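Local coordinates for protein 3-carboxy-cis,cis-muconate cycloisomerase (Acinetobacter calcoaceticus, PDB 1Q5N) that belongs, by name and family, to the fumarase/aspartase superfamily of mostly helical enzymes and assembles as a homotetramer around a core of long packed helices, at residues 175-180 with 340-345; 246-251 with 297-302; 253-258 with 293-298. All coordinates share one frame; numbering follows the deposited sequence.

Contact 1: 175-180 with 340-345; sequences SAFKRD and GALERT
Phe177 CG stands anti to the carbonyl carbon (chi1 -76°), which sends the ring out from helix 166-191 toward Leu342 and Thr345 on helix 323-351; on the threonine, a chi1 of -60° sets CG2 anti to the backbone N and turns OG1 back over its own helix. Both helices belong to the long helical bundle at the centre of each subunit, the hallmark of the fumarase/aspartase superfamily. They are not in direct backbone contact: the nearest alpha carbons, Phe177 CA and Leu342 CA, are 10.8 Å apart, and the aromatic side chain covers much of that distance. A phenylalanine suits the task because its rigid ring carries apolar surface far from the main chain. Thr345 CG2 meets the ring at its edge, close to the ring plane, 4.4 Å from Phe177 CZ. Leu342 CD2 comes in obliquely from beside it, at the same 4.4 Å, to Phe177 CE1. Both are loose van der Waals contacts, and the two segments bury little surface between them. Neighbouring helices complete the packing: Val251 of helix 235-261 touches both Phe177 and Thr345, while Cys136 of helix 110-146 also lies against the ring. Asp180, one turn further along, makes a salt bridge to Arg183 and a weak hydrogen bond to Asn250. Threonine is well chosen on the other helix, since its methyl can face the apolar ring while the buried hydroxyl is satisfied within its own backbone. Thr345 OG1 donates to Ala341 O over 2.8 Å, 32° out of the carbonyl plane, and Thr345 N reaches that same oxygen from the opposite face.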
# COMPACT_ATOMS: atom_id res chain seq x y z
N SER A 175 -10.39 15.40 21.56
CA SER A 175 -9.01 15.87 21.56
C SER A 175 -8.29 15.46 20.24
O SER A 175 -7.42 16.19 19.75
CB SER A 175 -8.31 15.29 22.81
OG SER A 175 -6.98 15.75 22.94
N ALA A 176 -8.66 14.31 19.65
CA ALA A 176 -8.03 13.89 18.41
C ALA A 176 -8.50 14.87 17.31
O ALA A 176 -7.71 15.30 16.45
CB ALA A 176 -8.42 12.45 18.07
N PHE A 177 -9.77 15.23 17.33
CA PHE A 177 -10.24 16.18 16.33
C PHE A 177 -9.53 17.55 16.49
O PHE A 177 -9.20 18.22 15.49
CB PHE A 177 -11.75 16.37 16.42
CG PHE A 177 -12.52 15.24 15.85
CD1 PHE A 177 -12.24 14.77 14.55
CD2 PHE A 177 -13.57 14.68 16.55
CE1 PHE A 177 -13.03 13.78 13.93
CE2 PHE A 177 -14.39 13.67 15.94
CZ PHE A 177 -14.11 13.23 14.62
N LYS A 178 -9.28 17.96 17.74
CA LYS A 178 -8.62 19.22 17.95
C LYS A 178 -7.20 19.17 17.36
O LYS A 178 -6.77 20.12 16.74
CB LYS A 178 -8.66 19.59 19.45
CG LYS A 178 -7.36 19.82 20.12
CD LYS A 178 -6.85 21.24 20.03
CE LYS A 178 -5.45 21.23 20.67
NZ LYS A 178 -4.72 22.54 20.49
N ARG A 179 -6.49 18.06 17.52
CA ARG A 179 -5.14 17.99 16.93
C ARG A 179 -5.23 18.04 15.36
O ARG A 179 -4.32 18.54 14.69
CB ARG A 179 -4.40 16.73 17.40
CG ARG A 179 -4.01 16.78 18.84
CD ARG A 179 -3.10 15.60 19.18
NE ARG A 179 -3.77 14.28 19.09
CZ ARG A 179 -4.63 13.79 19.99
NH1 ARG A 179 -4.97 14.50 21.06
NH2 ARG A 179 -5.13 12.58 19.86
N ASP A 180 -6.34 17.56 14.80
CA ASP A 180 -6.53 17.64 13.37
C ASP A 180 -6.74 19.10 12.93
O ASP A 180 -6.25 19.51 11.87
CB ASP A 180 -7.73 16.83 12.93
CG ASP A 180 -7.50 15.33 13.04
OD1 ASP A 180 -6.33 14.90 12.93
OD2 ASP A 180 -8.50 14.59 13.23
N GLY A 340 -16.53 12.33 2.91
CA GLY A 340 -17.63 11.38 3.08
C GLY A 340 -17.61 10.72 4.47
O GLY A 340 -18.63 10.60 5.16
N ALA A 341 -16.44 10.31 4.92
CA ALA A 341 -16.36 9.65 6.23
C ALA A 341 -16.70 10.64 7.36
O ALA A 341 -17.32 10.26 8.34
CB ALA A 341 -14.91 9.02 6.46
N LEU A 342 -16.27 11.89 7.21
CA LEU A 342 -16.56 12.93 8.21
C LEU A 342 -18.05 13.20 8.24
O LEU A 342 -18.64 13.34 9.31
CB LEU A 342 -15.84 14.22 7.85
CG LEU A 342 -14.39 14.20 8.23
CD1 LEU A 342 -13.69 15.38 7.63
CD2 LEU A 342 -14.34 14.20 9.75
N GLU A 343 -18.67 13.28 7.07
CA GLU A 343 -20.09 13.55 7.07
C GLU A 343 -20.90 12.45 7.81
O GLU A 343 -21.80 12.77 8.59
CB GLU A 343 -20.60 13.72 5.64
CG GLU A 343 -22.10 13.60 5.52
CD GLU A 343 -22.59 14.07 4.18
OE1 GLU A 343 -22.83 15.30 4.04
OE2 GLU A 343 -22.70 13.23 3.25
N ARG A 344 -20.62 11.16 7.57
CA ARG A 344 -21.34 10.11 8.27
C ARG A 344 -20.98 10.09 9.78
O ARG A 344 -21.85 9.90 10.63
CB ARG A 344 -21.06 8.79 7.59
CG ARG A 344 -21.94 8.71 6.39
CD ARG A 344 -21.38 7.85 5.38
NE ARG A 344 -21.96 8.16 4.08
CZ ARG A 344 -21.37 8.93 3.16
NH1 ARG A 344 -20.17 9.46 3.37
NH2 ARG A 344 -21.99 9.17 2.01
N THR A 345 -19.72 10.34 10.12
CA THR A 345 -19.36 10.38 11.53
C THR A 345 -20.15 11.50 12.27
O THR A 345 -20.68 11.28 13.37
CB THR A 345 -17.83 10.56 11.66
OG1 THR A 345 -17.21 9.45 11.01
CG2 THR A 345 -17.38 10.63 13.17

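Contact 2: 246-251 with 297-302; sequences IITGNV and AAANRV
The segments 246-251 and 297-302 run roughly antiparallel, their axes 8.9 Å apart at closest approach and their directions 146° apart, and Thr248 is the side chain that reaches across to Ala298, Ala299 and Val302. A chi1 of -68°, measured to OG1, leaves CG2 anti to the backbone N, and the methyl leads into the opposite helix. There it lies 3.7 Å from Ala298 O and, a little to the side, 3.9 Å from Ala299 CA. Val302, one turn beyond Ala298, closes against the same methyl, its CG2 4.0 Å from Thr248 CG2, the two branched side chains crossing at a slant. The alanines suit this place because their short side chains let the methyl come down to the main chain itself, while the branched valine packs beside it. Helices 235-261 and 290-311 are thus joined deep within the central helical bundle of the superfamily, where every touching residue is buried. The hydroxyl of Thr248 has a separate job: OG1 hydrogen-bonds to Thr338 OG1 on helix 323-351 and weakly to Leu244 O in its own helix, so a single small residue serves three helices, apolar on one branch and polar on the other. Helix 290-311 also meets neighbouring subunits: Ala299 packs on Val314 of the second subunit, and backbone Asn300 O accepts a hydrogen bond from Gln311 NE2 of the third. Within the segment Ala297 O receives two backbone donors, Asn300 N at 3.2 Å and Arg301 N at 3.0 Å.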
# COMPACT_ATOMS: atom_id res chain seq x y z
N ILE A 246 -4.82 11.07 8.22
CA ILE A 246 -4.92 10.96 9.66
C ILE A 246 -6.37 11.18 10.12
O ILE A 246 -6.87 10.48 11.00
CB ILE A 246 -4.01 11.97 10.36
CG1 ILE A 246 -2.54 11.54 10.19
CG2 ILE A 246 -4.38 12.10 11.83
CD1 ILE A 246 -1.59 12.68 10.56
N ILE A 247 -7.06 12.11 9.47
CA ILE A 247 -8.44 12.37 9.85
C ILE A 247 -9.27 11.13 9.56
O ILE A 247 -10.12 10.74 10.36
CB ILE A 247 -9.03 13.60 9.07
CG1 ILE A 247 -8.32 14.88 9.56
CG2 ILE A 247 -10.58 13.64 9.21
CD1 ILE A 247 -8.49 16.09 8.61
N THR A 248 -9.04 10.50 8.42
CA THR A 248 -9.83 9.32 8.11
C THR A 248 -9.51 8.22 9.10
O THR A 248 -10.42 7.51 9.53
CB THR A 248 -9.58 8.83 6.68
OG1 THR A 248 -10.11 9.80 5.79
CG2 THR A 248 -10.27 7.46 6.42
N GLY A 249 -8.23 8.09 9.49
CA GLY A 249 -7.90 7.08 10.49
C GLY A 249 -8.62 7.36 11.84
O GLY A 249 -9.05 6.42 12.50
N ASN A 250 -8.74 8.64 12.25
CA ASN A 250 -9.43 8.94 13.53
C ASN A 250 -10.91 8.51 13.49
O ASN A 250 -11.41 7.95 14.47
CB ASN A 250 -9.43 10.46 13.88
CG ASN A 250 -8.04 10.99 14.25
OD1 ASN A 250 -7.30 10.35 15.01
ND2 ASN A 250 -7.70 12.16 13.74
N VAL A 251 -11.63 8.77 12.39
CA VAL A 251 -13.05 8.40 12.41
C VAL A 251 -13.22 6.90 12.15
O VAL A 251 -14.24 6.29 12.52
CB VAL A 251 -13.92 9.30 11.45
CG1 VAL A 251 -13.79 10.78 11.89
CG2 VAL A 251 -13.49 9.14 9.99
N ALA A 297 -14.92 1.39 5.20
CA ALA A 297 -14.43 1.18 3.83
C ALA A 297 -13.42 2.33 3.49
O ALA A 297 -12.39 2.10 2.88
CB ALA A 297 -15.59 1.20 2.84
N ALA A 298 -13.69 3.55 3.91
CA ALA A 298 -12.77 4.64 3.65
C ALA A 298 -11.47 4.41 4.46
O ALA A 298 -10.37 4.72 3.99
CB ALA A 298 -13.43 5.97 4.02
N ALA A 299 -11.59 3.81 5.64
CA ALA A 299 -10.40 3.58 6.46
C ALA A 299 -9.51 2.43 5.93
O ALA A 299 -8.42 2.18 6.47
CB ALA A 299 -10.80 3.31 7.90
N ASN A 300 -10.02 1.70 4.95
CA ASN A 300 -9.31 0.61 4.22
C ASN A 300 -8.67 1.28 2.94
O ASN A 300 -7.47 1.14 2.67
CB ASN A 300 -10.34 -0.47 3.79
CG ASN A 300 -9.85 -1.39 2.65
OD1 ASN A 300 -9.90 -2.62 2.79
ND2 ASN A 300 -9.44 -0.82 1.52
N ARG A 301 -9.49 2.03 2.21
CA ARG A 301 -9.09 2.65 0.96
C ARG A 301 -8.05 3.81 1.07
O ARG A 301 -7.09 3.89 0.27
CB ARG A 301 -10.40 3.07 0.28
CG ARG A 301 -10.38 3.32 -1.22
CD ARG A 301 -10.15 2.05 -2.09
NE ARG A 301 -9.91 2.40 -3.52
CZ ARG A 301 -10.65 3.29 -4.22
NH1 ARG A 301 -11.66 3.94 -3.65
NH2 ARG A 301 -10.43 3.50 -5.52
N VAL A 302 -8.20 4.70 2.06
CA VAL A 302 -7.29 5.81 2.20
C VAL A 302 -5.85 5.36 2.45
O VAL A 302 -4.93 5.91 1.82
CB VAL A 302 -7.83 6.86 3.26
CG1 VAL A 302 -6.78 7.93 3.55
CG2 VAL A 302 -9.03 7.60 2.64

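Contact 3: 253-258 with 293-298; sequences KMARDW and ASVLAA
Two long helices of the central bundle, 235-261 and 290-311, meet where Ala255 is set against Val295 and Leu296. Ala255 CB lies 3.6 Å from Val295 CG1 and 3.9 Å from Leu296 CG, so one methyl group is met by two adjacent residues of the other helix. Val295 presents CG1 through a chi1 of 176°, which places that branch anti to the backbone N. The small alanine lets the backbones draw together, Ala255 CA standing 6.5 Å from Val295 CA, while the larger valine and leucine supply the apolar bulk. The helices run roughly antiparallel, 140° between their directions, an arrangement in keeping with the up-and-down bundle of the fumarase/aspartase fold. Leu296 continues past the alanine, its CD2 4.1 Å from Arg256 N and also lying obliquely beside the guanidinium group. Arg256 therefore contributes van der Waals surface to this contact and directs its charge elsewhere, in a salt bridge from NH1 to Glu316 of the second subunit. On the side of Ala255 toward the C-terminal end of its helix, the indole of Trp258 lies over the same residue, Ala255 CA sitting 3.5 Å above one ring face near the rim; its NE1 hydrogen-bonds to Glu271. Further round the helix, Lys253 NZ forms a salt bridge of 2.7 Å with Asp257 OD2, met on the syn side. Lysine and aspartate one turn apart suit this pairing, and the ammonium group also gives hydrogen bonds to Gln315 O and His317 O of the second subunit.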
# COMPACT_ATOMS: atom_id res chain seq x y z
N LYS A 253 -11.31 4.72 13.55
CA LYS A 253 -11.21 4.15 14.90
C LYS A 253 -12.55 4.29 15.65
O LYS A 253 -12.97 3.37 16.37
CB LYS A 253 -10.05 4.83 15.68
CG LYS A 253 -9.83 4.27 17.10
CD LYS A 253 -10.72 4.95 18.18
CE LYS A 253 -10.34 4.50 19.59
NZ LYS A 253 -10.50 3.02 19.81
N MET A 254 -13.22 5.44 15.47
CA MET A 254 -14.51 5.69 16.11
C MET A 254 -15.58 4.72 15.55
O MET A 254 -16.35 4.14 16.31
CB MET A 254 -14.91 7.14 15.88
CG MET A 254 -13.91 8.12 16.51
SD MET A 254 -14.28 9.77 15.94
CE MET A 254 -15.96 10.04 16.62
N ALA A 255 -15.59 4.52 14.23
CA ALA A 255 -16.58 3.63 13.61
C ALA A 255 -16.34 2.17 14.06
O ALA A 255 -17.30 1.39 14.22
CB ALA A 255 -16.48 3.71 12.03
N ARG A 256 -15.07 1.79 14.23
CA ARG A 256 -14.82 0.42 14.73
C ARG A 256 -15.48 0.31 16.12
O ARG A 256 -16.19 -0.65 16.38
CB ARG A 256 -13.31 0.14 14.84
CG ARG A 256 -12.87 -1.15 15.61
CD ARG A 256 -13.45 -2.46 15.06
NE ARG A 256 -13.34 -2.61 13.61
CZ ARG A 256 -12.21 -2.85 12.95
NH1 ARG A 256 -11.03 -2.96 13.60
NH2 ARG A 256 -12.26 -3.04 11.63
N ASP A 257 -15.26 1.31 16.97
CA ASP A 257 -15.83 1.29 18.32
C ASP A 257 -17.38 1.31 18.40
O ASP A 257 -17.97 0.45 19.09
CB ASP A 257 -15.27 2.46 19.18
CG ASP A 257 -13.81 2.26 19.54
OD1 ASP A 257 -13.26 1.15 19.32
OD2 ASP A 257 -13.20 3.20 20.06
N TRP A 258 -18.04 2.23 17.69
CA TRP A 258 -19.47 2.25 17.84
C TRP A 258 -20.13 1.04 17.20
O TRP A 258 -21.16 0.57 17.69
CB TRP A 258 -20.09 3.61 17.39
CG TRP A 258 -20.34 3.78 15.91
CD1 TRP A 258 -21.20 3.06 15.15
CD2 TRP A 258 -19.79 4.79 15.04
NE1 TRP A 258 -21.23 3.54 13.87
CE2 TRP A 258 -20.38 4.60 13.77
CE3 TRP A 258 -18.87 5.83 15.22
CZ2 TRP A 258 -20.09 5.42 12.65
CZ3 TRP A 258 -18.57 6.65 14.10
CH2 TRP A 258 -19.18 6.43 12.84
N ALA A 293 -20.10 1.02 8.08
CA ALA A 293 -19.67 0.31 6.89
C ALA A 293 -18.95 1.25 5.89
O ALA A 293 -17.88 0.92 5.35
CB ALA A 293 -20.88 -0.40 6.24
N SER A 294 -19.52 2.43 5.65
CA SER A 294 -18.89 3.41 4.75
C SER A 294 -17.59 3.95 5.34
O SER A 294 -16.58 4.07 4.65
CB SER A 294 -19.80 4.61 4.54
OG SER A 294 -20.97 4.21 3.89
N VAL A 295 -17.63 4.35 6.60
CA VAL A 295 -16.44 4.90 7.22
C VAL A 295 -15.31 3.85 7.26
O VAL A 295 -14.17 4.19 7.02
CB VAL A 295 -16.74 5.45 8.67
CG1 VAL A 295 -15.47 5.93 9.34
CG2 VAL A 295 -17.71 6.64 8.58
N LEU A 296 -15.64 2.59 7.52
CA LEU A 296 -14.61 1.59 7.62
C LEU A 296 -14.08 1.26 6.23
O LEU A 296 -12.91 0.93 6.09
CB LEU A 296 -15.12 0.37 8.39
CG LEU A 296 -15.18 0.67 9.91
CD1 LEU A 296 -15.94 -0.43 10.68
CD2 LEU A 296 -13.77 0.82 10.46
N ALA A 297 -14.92 1.39 5.20
CA ALA A 297 -14.43 1.18 3.83
C ALA A 297 -13.42 2.33 3.49
O ALA A 297 -12.39 2.10 2.88
CB ALA A 297 -15.59 1.20 2.84
N ALA A 298 -13.69 3.55 3.91
CA ALA A 298 -12.77 4.64 3.65
C ALA A 298 -11.47 4.41 4.46
O ALA A 298 -10.37 4.72 3.99
CB ALA A 298 -13.43 5.97 4.02

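How the contacts relate
All three contacts are buried. Contacts 2 and 3 are successive places along one helix pair, 235-261 with 290-311, their centres about 8 Å apart, and their segments overlap at Ala297 and Ala298; contact 1 joins two other helices, 166-191 and 323-351, with helix 235-261 wedged beside them. The chemistry shifts accordingly. Contact 1 reaches between well-separated backbones with an aromatic ring, whereas contacts 2 and 3 rely on small residues that let the helices close up. Contact 3 lies farther from the chain centre and meets three other subunits, with charged groups around its apolar core. Phe177 CZ against Met254 SD, 3.7 Å apart, ties contact 1 to the segments of contact 3.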